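Local coordinates for conserved hypothetical exported protein (Bacteroides fragilis, PDB 4JJA) that is of unknown function but may act as an exported exo-beta-N-acetylmuramidase, releasing N-acetylmuramic acid from peptidoglycan fragments, at residues S4-G9 with T209-P214; P219-M224 with Y228-I233. All coordinates share one frame; numbering follows the deposited sequence.

Interaction 1. Residues S4-G9 with T209-P214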
loop_
_atom_site.group_PDB
_atom_site.type_symbol
_atom_site.label_atom_id
_atom_site.label_comp_id
_atom_site.label_asym_id
_atom_site.label_seq_id
_atom_site.Cartn_x
_atom_site.Cartn_y
_atom_site.Cartn_z
ATOM N N SER A 4 11.375 14.123 -18.703
ATOM C CA SER A 4 11.524 12.702 -19.072
ATOM C C SER A 4 11.121 11.819 -17.887
ATOM O O SER A 4 10.544 12.304 -16.895
ATOM C CB SER A 4 12.949 12.409 -19.608
ATOM O OG SER A 4 13.965 13.095 -18.893
ATOM N N ASP A 5 11.415 10.537 -18.024
ATOM C CA ASP A 5 10.816 9.476 -17.237
ATOM C C ASP A 5 11.372 9.410 -15.829
ATOM O O ASP A 5 12.489 9.826 -15.561
ATOM C CB ASP A 5 11.069 8.151 -17.903
ATOM C CG ASP A 5 10.338 8.029 -19.223
ATOM O OD1 ASP A 5 9.452 8.885 -19.499
ATOM O OD2 ASP A 5 10.656 7.086 -19.966
ATOM N N VAL A 6 10.541 8.892 -14.940
ATOM C CA VAL A 6 10.981 8.733 -13.555
ATOM C C VAL A 6 12.229 7.877 -13.497
ATOM O O VAL A 6 12.294 6.843 -14.135
ATOM C CB VAL A 6 9.869 8.103 -12.677
ATOM C CG1 VAL A 6 10.434 7.765 -11.311
ATOM C CG2 VAL A 6 8.707 9.055 -12.543
ATOM N N ILE A 7 13.189 8.295 -12.687
ATOM C CA ILE A 7 14.365 7.471 -12.400
ATOM C C ILE A 7 14.237 7.108 -10.913
ATOM O O ILE A 7 14.359 7.947 -10.022
ATOM C CB ILE A 7 15.689 8.217 -12.674
ATOM C CG1 ILE A 7 15.761 8.725 -14.101
ATOM C CG2 ILE A 7 16.896 7.358 -12.321
ATOM C CD1 ILE A 7 16.963 9.653 -14.375
ATOM N N ILE A 8 13.979 5.844 -10.644
ATOM C CA ILE A 8 13.788 5.408 -9.267
ATOM C C ILE A 8 15.126 5.433 -8.516
ATOM O O ILE A 8 16.212 5.479 -9.116
ATOM C CB ILE A 8 13.146 4.021 -9.181
ATOM C CG1 ILE A 8 14.057 2.946 -9.773
ATOM C CG2 ILE A 8 11.718 4.021 -9.811
ATOM C CD1 ILE A 8 13.562 1.513 -9.527
ATOM N N GLY A 9 15.062 5.422 -7.189
ATOM C CA GLY A 9 16.252 5.444 -6.363
ATOM C C GLY A 9 17.229 4.325 -6.752
ATOM O O GLY A 9 18.426 4.551 -6.813
ATOM N N THR A 209 3.074 13.472 -10.807
ATOM C CA THR A 209 3.470 12.476 -11.747
ATOM C C THR A 209 2.586 11.245 -11.557
ATOM O O THR A 209 2.413 10.788 -10.427
ATOM C CB THR A 209 4.908 12.059 -11.513
ATOM O OG1 THR A 209 5.754 13.197 -11.567
ATOM C CG2 THR A 209 5.394 10.970 -12.506
HETATM N N MSE A 210 2.117 10.652 -12.640
HETATM C CA MSE A 210 1.285 9.459 -12.645
HETATM C C MSE A 210 2.101 8.276 -13.087
HETATM O O MSE A 210 1.991 7.811 -14.226
HETATM C CB MSE A 210 0.061 9.655 -13.541
HETATM C CG MSE A 210 -0.717 10.922 -13.186
HETATM SE SE MSE A 210 -1.304 11.087 -11.342
HETATM C CE MSE A 210 -2.451 9.524 -11.263
ATOM N N TYR A 211 2.948 7.780 -12.193
ATOM C CA TYR A 211 3.784 6.638 -12.469
ATOM C C TYR A 211 2.976 5.391 -12.574
ATOM O O TYR A 211 2.128 5.128 -11.723
ATOM C CB TYR A 211 4.830 6.501 -11.398
ATOM C CG TYR A 211 5.768 5.321 -11.542
ATOM C CD1 TYR A 211 6.858 5.340 -12.400
ATOM C CD2 TYR A 211 5.612 4.188 -10.749
ATOM C CE1 TYR A 211 7.726 4.281 -12.453
ATOM C CE2 TYR A 211 6.485 3.142 -10.781
ATOM C CZ TYR A 211 7.571 3.204 -11.630
ATOM O OH TYR A 211 8.430 2.108 -11.630
ATOM N N ARG A 212 3.290 4.567 -13.573
ATOM C CA ARG A 212 2.623 3.293 -13.813
ATOM C C ARG A 212 3.557 2.155 -13.449
ATOM O O ARG A 212 4.733 2.190 -13.779
ATOM C CB ARG A 212 2.205 3.199 -15.282
ATOM C CG ARG A 212 1.161 4.211 -15.609
ATOM C CD ARG A 212 0.640 4.153 -17.001
ATOM N NE ARG A 212 -0.275 3.111 -17.302
ATOM C CZ ARG A 212 -1.597 3.213 -17.190
ATOM N NH1 ARG A 212 -2.185 4.291 -16.720
ATOM N NH2 ARG A 212 -2.314 2.206 -17.586
ATOM N N LEU A 213 3.051 1.192 -12.718
ATOM C CA LEU A 213 3.860 0.143 -12.147
ATOM C C LEU A 213 4.142 -0.912 -13.210
ATOM O O LEU A 213 3.225 -1.448 -13.798
ATOM C CB LEU A 213 3.116 -0.528 -10.991
ATOM C CG LEU A 213 3.216 0.196 -9.664
ATOM C CD1 LEU A 213 2.882 1.623 -9.602
ATOM C CD2 LEU A 213 2.498 -0.569 -8.602
ATOM N N PRO A 214 5.417 -1.235 -13.446
ATOM C CA PRO A 214 5.716 -2.262 -14.448
ATOM C C PRO A 214 5.362 -3.663 -14.012
ATOM O O PRO A 214 5.118 -4.528 -14.880
ATOM C CB PRO A 214 7.230 -2.108 -14.635
ATOM C CG PRO A 214 7.737 -1.526 -13.285
ATOM C CD PRO A 214 6.648 -0.599 -12.894
#
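With chi1 at 172°, V6 swings CG1 away from its own amide nitrogen and turns CG2 toward the 209-214 loop; Y211, its CG likewise opposite N (chi1 179°), extends its ring back toward the N-terminal segment. The two side chains cross at about a right angle. Y211 CD1 lies 4.1 Å from V6 CB and 4.2 Å from V6 CG2, so the base of the valine and one of its methyls share the same ring carbon. CG2 also meets the CG2 methyl of T209 at 3.8 Å. Threonine suits this place because it splits its roles: the methyl serves the valine while OG1 is hydrogen-bonded to T206 N within its own loop. Farther along, the CG2 methyl of I8 stands 4.2 Å from Y211 OH, a looser touch at the end of the ring. The parallel sheet here has the 3-2-1-4-5-6 strand order of a Rossmann-like fold, and the contact lies beside it, where the chain start that leads to helix 13-20 passes the loop following edge strand 197-200. The chain is extended over V6-I8 and T209-Y211, so alternate residues face the partner: V6 and I8 on one side, T209 and Y211 on the other, while I7 and M210 turn away. The attachment between the segments is purely van der Waals, which fits beta-branched residues and the broad tyrosine ring. Polar anchoring of the N-terminal segment comes from nearby loops instead, through backbone bonds of I7 with K203 and G9 with D141, and from D5 O to N204 ND2.

Interaction 2. Residues P219-M224 with Y228-I233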
loop_
_atom_site.group_PDB
_atom_site.type_symbol
_atom_site.label_atom_id
_atom_site.label_comp_id
_atom_site.label_asym_id
_atom_site.label_seq_id
_atom_site.Cartn_x
_atom_site.Cartn_y
_atom_site.Cartn_z
ATOM N N PRO A 219 -1.147 -9.857 -6.498
ATOM C CA PRO A 219 -1.729 -10.539 -7.678
ATOM C C PRO A 219 -3.049 -9.904 -8.169
ATOM O O PRO A 219 -3.332 -9.865 -9.364
ATOM C CB PRO A 219 -1.929 -11.953 -7.175
ATOM C CG PRO A 219 -0.752 -12.146 -6.215
ATOM C CD PRO A 219 -0.652 -10.825 -5.504
ATOM N N ASN A 220 -3.880 -9.467 -7.221
ATOM C CA ASN A 220 -5.205 -8.914 -7.538
ATOM C C ASN A 220 -5.204 -7.400 -7.747
ATOM O O ASN A 220 -6.256 -6.801 -7.820
ATOM C CB ASN A 220 -6.282 -9.391 -6.531
ATOM C CG ASN A 220 -6.582 -10.845 -6.732
ATOM O OD1 ASN A 220 -7.169 -11.213 -7.728
ATOM N ND2 ASN A 220 -6.092 -11.688 -5.841
ATOM N N LEU A 221 -4.022 -6.819 -7.918
ATOM C CA LEU A 221 -3.866 -5.445 -8.423
ATOM C C LEU A 221 -3.115 -5.518 -9.739
ATOM O O LEU A 221 -1.943 -5.125 -9.852
ATOM C CB LEU A 221 -3.142 -4.551 -7.391
ATOM C CG LEU A 221 -3.926 -4.279 -6.114
ATOM C CD1 LEU A 221 -3.045 -3.523 -5.119
ATOM C CD2 LEU A 221 -5.200 -3.484 -6.428
ATOM N N PRO A 222 -3.781 -6.065 -10.773
ATOM C CA PRO A 222 -3.024 -6.472 -11.945
ATOM C C PRO A 222 -2.724 -5.335 -12.869
ATOM O O PRO A 222 -1.866 -5.535 -13.755
ATOM C CB PRO A 222 -3.954 -7.462 -12.632
ATOM C CG PRO A 222 -5.305 -6.996 -12.231
ATOM C CD PRO A 222 -5.147 -6.618 -10.788
ATOM N N ASN A 223 -3.453 -4.233 -12.774
ATOM C CA ASN A 223 -3.348 -3.122 -13.699
ATOM C C ASN A 223 -3.540 -1.773 -12.976
ATOM O O ASN A 223 -3.845 -1.729 -11.776
ATOM C CB ASN A 223 -4.297 -3.289 -14.903
ATOM C CG ASN A 223 -5.758 -3.287 -14.501
ATOM O OD1 ASN A 223 -6.089 -2.874 -13.418
ATOM N ND2 ASN A 223 -6.611 -3.764 -15.355
HETATM N N MSE A 224 -3.358 -0.682 -13.717
HETATM C CA MSE A 224 -3.467 0.604 -13.119
HETATM C C MSE A 224 -4.914 0.979 -12.781
HETATM O O MSE A 224 -5.147 1.706 -11.813
HETATM C CB MSE A 224 -2.788 1.689 -13.940
HETATM C CG MSE A 224 -1.262 1.497 -14.029
HETATM SE SE MSE A 224 -0.424 1.396 -12.306
HETATM C CE MSE A 224 -0.884 3.150 -11.666
ATOM N N TYR A 228 -5.935 2.477 -9.207
ATOM C CA TYR A 228 -6.630 3.729 -9.024
ATOM C C TYR A 228 -7.983 3.606 -8.346
ATOM O O TYR A 228 -8.414 4.503 -7.631
ATOM C CB TYR A 228 -6.775 4.482 -10.345
ATOM C CG TYR A 228 -5.459 4.895 -10.987
ATOM C CD1 TYR A 228 -4.432 5.487 -10.235
ATOM C CD2 TYR A 228 -5.269 4.810 -12.341
ATOM C CE1 TYR A 228 -3.248 5.914 -10.801
ATOM C CE2 TYR A 228 -4.084 5.244 -12.943
ATOM C CZ TYR A 228 -3.067 5.793 -12.201
ATOM O OH TYR A 228 -1.912 6.223 -12.796
ATOM N N LEU A 229 -8.677 2.502 -8.599
ATOM C CA LEU A 229 -9.960 2.216 -7.953
ATOM C C LEU A 229 -9.853 1.662 -6.537
ATOM O O LEU A 229 -10.782 1.775 -5.756
ATOM C CB LEU A 229 -10.787 1.256 -8.839
ATOM C CG LEU A 229 -11.444 1.898 -10.061
ATOM C CD1 LEU A 229 -11.974 0.807 -10.991
ATOM C CD2 LEU A 229 -12.544 2.843 -9.630
ATOM N N TYR A 230 -8.689 1.092 -6.198
ATOM C CA TYR A 230 -8.452 0.447 -4.942
ATOM C C TYR A 230 -8.899 1.279 -3.724
ATOM O O TYR A 230 -9.549 0.704 -2.815
ATOM C CB TYR A 230 -6.984 -0.021 -4.894
ATOM C CG TYR A 230 -6.536 -0.774 -3.689
ATOM C CD1 TYR A 230 -6.991 -2.045 -3.401
ATOM C CD2 TYR A 230 -5.545 -0.267 -2.887
ATOM C CE1 TYR A 230 -6.556 -2.738 -2.282
ATOM C CE2 TYR A 230 -5.091 -0.945 -1.773
ATOM C CZ TYR A 230 -5.613 -2.162 -1.447
ATOM O OH TYR A 230 -5.146 -2.817 -0.320
ATOM N N PRO A 231 -8.585 2.579 -3.671
ATOM C CA PRO A 231 -9.024 3.313 -2.487
ATOM C C PRO A 231 -10.514 3.291 -2.222
ATOM O O PRO A 231 -10.941 3.314 -1.067
ATOM C CB PRO A 231 -8.556 4.759 -2.774
ATOM C CG PRO A 231 -7.450 4.590 -3.740
ATOM C CD PRO A 231 -7.765 3.403 -4.593
ATOM N N SER A 232 -11.292 3.279 -3.297
ATOM C CA SER A 232 -12.761 3.275 -3.214
ATOM C C SER A 232 -13.293 1.848 -3.062
ATOM O O SER A 232 -14.115 1.560 -2.206
ATOM C CB SER A 232 -13.372 3.925 -4.468
ATOM O OG SER A 232 -12.965 5.272 -4.603
ATOM N N ILE A 233 -12.786 0.946 -3.846
ATOM C CA ILE A 233 -13.347 -0.403 -3.940
ATOM C C ILE A 233 -12.900 -1.329 -2.816
ATOM O O ILE A 233 -13.662 -2.175 -2.406
ATOM C CB ILE A 233 -13.060 -0.998 -5.359
ATOM C CG1 ILE A 233 -13.790 -0.162 -6.392
ATOM C CG2 ILE A 233 -13.462 -2.481 -5.491
ATOM C CD1 ILE A 233 -15.307 -0.226 -6.346
#
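Y228 folds its side chain back against M224, one turn earlier in the same helix. Its CB is close to the carbonyl oxygen of M224, and with CG anti to the carbonyl carbon (chi1 -63°) the ring begins beside that oxygen: M224 O is 3.3 Å from Y228 CG and 3.2 Å from Y228 CD2. The same oxygen accepts the helical bond from Y228 N (residue i+4 to i), 2.8 Å long with an N-H...O angle of 159°. Next, Y228 CE2 reaches M224 CB at 3.9 Å. Selenomethionine, standing in for methionine, bends at chi2 and chi3 and brings its CE methyl to the far end, 3.5 Å from Y228 CZ and 3.4 Å from Y228 OH. The backbone oxygen thus covers the root of the ring, while the long unbranched methionine-type chain carries a methyl to the hydroxyl end. N223 is the N-cap of this helix, its OD1 accepting from A226 N. Before the cap, L221 sends CD2 to Y230 CD1 at 3.8 Å, the side chains crossing at about a right angle, which packs the loop before the helix against its later turn. Leucine's branched apolar end suits the tyrosine's ring carbons, the hydroxyl being hydrogen-bonded away from this pair. Through Y228, helix 224-233 rests on helix 294-300, where W298 meets the ring edge-to-face; Y230 likewise meets F251, just before strand 253-256.

How the interactions relate
Interaction 1 and interaction 2 follow one another along the chain, with centres about 18 Å apart, and the loop 209-214 links them. One side of that loop takes the N-terminal segment; the other lies on the start of helix 224-233. There the selenium of M224 sits 3.5 Å from L213 N, M224 CE is 3.6 Å from Y211 O, and M210 CE approaches Y228 OH at 3.7 Å. In one of its two conformers R212 packs on M224 too and forms a salt bridge with D294, which Y228 also touches. Away from this junction, Y230 OH hydrogen-bonds a glycerol, probably from crystallisation, that could mark a pocket on the interaction 2 side.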